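Local coordinates for chemotaxis signal transduction protein (PDB 2QDL), which probably acts as the CheW scaffold of bacterial chemotaxis, coupling chemoreceptors to the histidine kinase CheA in signalling arrays, at residues P11-V16 and H101-I106. Sequence-based numbering, arbitrary orientation.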
loop_
_atom_site.group_PDB
_atom_site.type_symbol
_atom_site.label_atom_id
_atom_site.label_comp_id
_atom_site.label_asym_id
_atom_site.label_seq_id
_atom_site.Cartn_x
_atom_site.Cartn_y
_atom_site.Cartn_z
ATOM N N PRO A 11 -4.183 8.419 -18.557
ATOM C CA PRO A 11 -2.911 8.397 -17.787
ATOM C C PRO A 11 -2.890 7.397 -16.640
ATOM O O PRO A 11 -3.938 7.045 -16.112
ATOM C CB PRO A 11 -2.791 9.815 -17.238
ATOM C CG PRO A 11 -3.804 10.655 -18.006
ATOM C CD PRO A 11 -4.887 9.715 -18.437
ATOM N N LYS A 12 -1.697 6.940 -16.262
ATOM C CA LYS A 12 -1.522 6.218 -14.996
ATOM C C LYS A 12 -2.042 7.095 -13.840
ATOM O O LYS A 12 -1.650 8.279 -13.715
ATOM C CB LYS A 12 -0.051 5.815 -14.777
ATOM C CG LYS A 12 0.196 4.948 -13.523
ATOM C CD LYS A 12 1.664 4.518 -13.428
ATOM C CE LYS A 12 1.896 3.496 -12.345
ATOM N NZ LYS A 12 1.316 2.137 -12.700
ATOM N N LYS A 13 -2.941 6.550 -13.023
ATOM C CA LYS A 13 -3.452 7.291 -11.855
ATOM C C LYS A 13 -2.915 6.632 -10.585
ATOM O O LYS A 13 -3.114 5.428 -10.370
ATOM C CB LYS A 13 -4.977 7.346 -11.823
ATOM C CG LYS A 13 -5.638 7.780 -13.118
ATOM C CD LYS A 13 -6.021 9.238 -13.142
ATOM C CE LYS A 13 -7.509 9.408 -12.727
ATOM N NZ LYS A 13 -8.040 10.803 -12.981
ATOM N N ILE A 14 -2.191 7.412 -9.785
ATOM C CA ILE A 14 -1.667 6.939 -8.509
ATOM C C ILE A 14 -2.490 7.509 -7.346
ATOM O O ILE A 14 -2.730 8.713 -7.270
ATOM C CB ILE A 14 -0.162 7.316 -8.307
ATOM C CG1 ILE A 14 0.705 6.834 -9.474
ATOM C CG2 ILE A 14 0.337 6.742 -7.021
ATOM C CD1 ILE A 14 0.543 5.389 -9.806
ATOM N N VAL A 15 -2.943 6.622 -6.468
ATOM C CA VAL A 15 -3.522 6.995 -5.172
ATOM C C VAL A 15 -2.367 7.230 -4.222
ATOM O O VAL A 15 -1.523 6.329 -3.996
ATOM C CB VAL A 15 -4.429 5.859 -4.627
ATOM C CG1 VAL A 15 -5.093 6.252 -3.330
ATOM C CG2 VAL A 15 -5.474 5.494 -5.679
ATOM N N VAL A 16 -2.324 8.458 -3.702
ATOM C CA VAL A 16 -1.258 8.925 -2.834
ATOM C C VAL A 16 -1.790 8.966 -1.407
ATOM O O VAL A 16 -2.875 9.505 -1.130
ATOM C CB VAL A 16 -0.693 10.318 -3.281
ATOM C CG1 VAL A 16 0.442 10.790 -2.355
ATOM C CG2 VAL A 16 -0.175 10.260 -4.705
ATOM N N HIS A 101 -4.637 11.165 0.403
ATOM C CA HIS A 101 -4.580 12.599 0.098
ATOM C C HIS A 101 -5.141 12.941 -1.302
ATOM O O HIS A 101 -6.065 13.747 -1.431
ATOM C CB HIS A 101 -3.149 13.108 0.269
ATOM C CG HIS A 101 -2.660 13.028 1.684
ATOM N ND1 HIS A 101 -3.152 13.834 2.692
ATOM C CD2 HIS A 101 -1.747 12.216 2.265
ATOM C CE1 HIS A 101 -2.539 13.541 3.825
ATOM N NE2 HIS A 101 -1.707 12.538 3.601
ATOM N N GLU A 102 -4.583 12.319 -2.337
ATOM C CA GLU A 102 -4.950 12.654 -3.703
ATOM C C GLU A 102 -4.863 11.472 -4.641
ATOM O O GLU A 102 -4.407 10.390 -4.258
ATOM C CB GLU A 102 -4.109 13.835 -4.222
ATOM C CG GLU A 102 -2.642 13.590 -4.377
ATOM C CD GLU A 102 -1.850 14.888 -4.598
ATOM O OE1 GLU A 102 -2.377 15.844 -5.199
ATOM O OE2 GLU A 102 -0.684 14.941 -4.165
ATOM N N VAL A 103 -5.357 11.697 -5.849
ATOM C CA VAL A 103 -5.279 10.783 -6.954
ATOM C C VAL A 103 -4.647 11.581 -8.095
ATOM O O VAL A 103 -5.252 12.510 -8.634
ATOM C CB VAL A 103 -6.667 10.227 -7.397
ATOM C CG1 VAL A 103 -6.510 9.299 -8.589
ATOM C CG2 VAL A 103 -7.352 9.485 -6.249
ATOM N N ILE A 104 -3.412 11.230 -8.437
ATOM C CA ILE A 104 -2.694 11.977 -9.459
ATOM C C ILE A 104 -2.366 11.182 -10.729
ATOM O O ILE A 104 -2.000 10.027 -10.650
ATOM C CB ILE A 104 -1.422 12.670 -8.902
ATOM C CG1 ILE A 104 -0.479 11.682 -8.247
ATOM C CG2 ILE A 104 -1.814 13.785 -7.918
ATOM C CD1 ILE A 104 0.776 12.361 -7.827
ATOM N N PRO A 105 -2.499 11.842 -11.897
ATOM C CA PRO A 105 -2.100 11.271 -13.176
ATOM C C PRO A 105 -0.611 11.453 -13.372
ATOM O O PRO A 105 -0.057 12.488 -13.007
ATOM C CB PRO A 105 -2.862 12.127 -14.185
ATOM C CG PRO A 105 -2.902 13.501 -13.525
ATOM C CD PRO A 105 -3.034 13.218 -12.041
ATOM N N ILE A 106 0.051 10.452 -13.926
ATOM C CA ILE A 106 1.483 10.570 -14.144
ATOM C C ILE A 106 1.904 9.794 -15.364
ATOM O O ILE A 106 1.294 8.770 -15.714
ATOM C CB ILE A 106 2.340 10.109 -12.913
ATOM C CG1 ILE A 106 2.175 8.615 -12.661
ATOM C CG2 ILE A 106 1.952 10.888 -11.656
ATOM C CD1 ILE A 106 3.255 8.063 -11.755
HETATM O O HOH W 1 0.327 7.977 -18.139
HETATM O O HOH W 2 -7.096 12.556 -10.686
#
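I14 and I104 face each other as a hydrogen-bonded pair between the antiparallel strands 12-16 and 101-106. I14 N gives a nearly straight bond to I104 O (2.8 Å, 169° at the hydrogen). I104 N returns one to I14 O. Toward the start of the first strand, I106 N binds K12 O, with the donor in the carbonyl plane. K12 O also takes a CA-H contact from P105 CA at 3.1 Å. P105 has no N-H, but it sits opposite K13 in a non-hydrogen-bonded pair, where the pairing with strand 12-16 uses none. Past the I106 N bond, water 1 accepts from K12 N and donates to I106 O.

At the other end, H101 and E102 both face V16 in a classic beta bulge. V16 N donates to E102 O, and V16 O accepts from H101 N.

I106 can be followed outward. Its CB carries CG1 between the backbone N and the carbonyl carbon (chi1 66°). CG1 lies 3.9 Å from I14 CG1 and also comes near K12 O. CD1, the tip, comes to 3.6 Å from the same I14 CG1, and the two isoleucine side chains cross obliquely. On the same face, V16 CG2 packs on I104 CG1 at 3.8 Å and also meets I104 CD1. On the other face, K13 CB meets V103 CG1. The K13 chain bends at chi2 and chi3, and water 2 joins NZ to V103 O.

K12 NZ forms a salt bridge with D27, and H101 NE2 is hydrogen-bonded to S18 OG. The apolar side chains I14, V16, I104 and I106 lie on the face that packs against the rest of the barrel: V16 and I104 touch I136 of strand 134-139, and I106 touches A129 of strand 125-131. Strand 22-27 pairs with strand 12-19 on the edge away from strand 91-106.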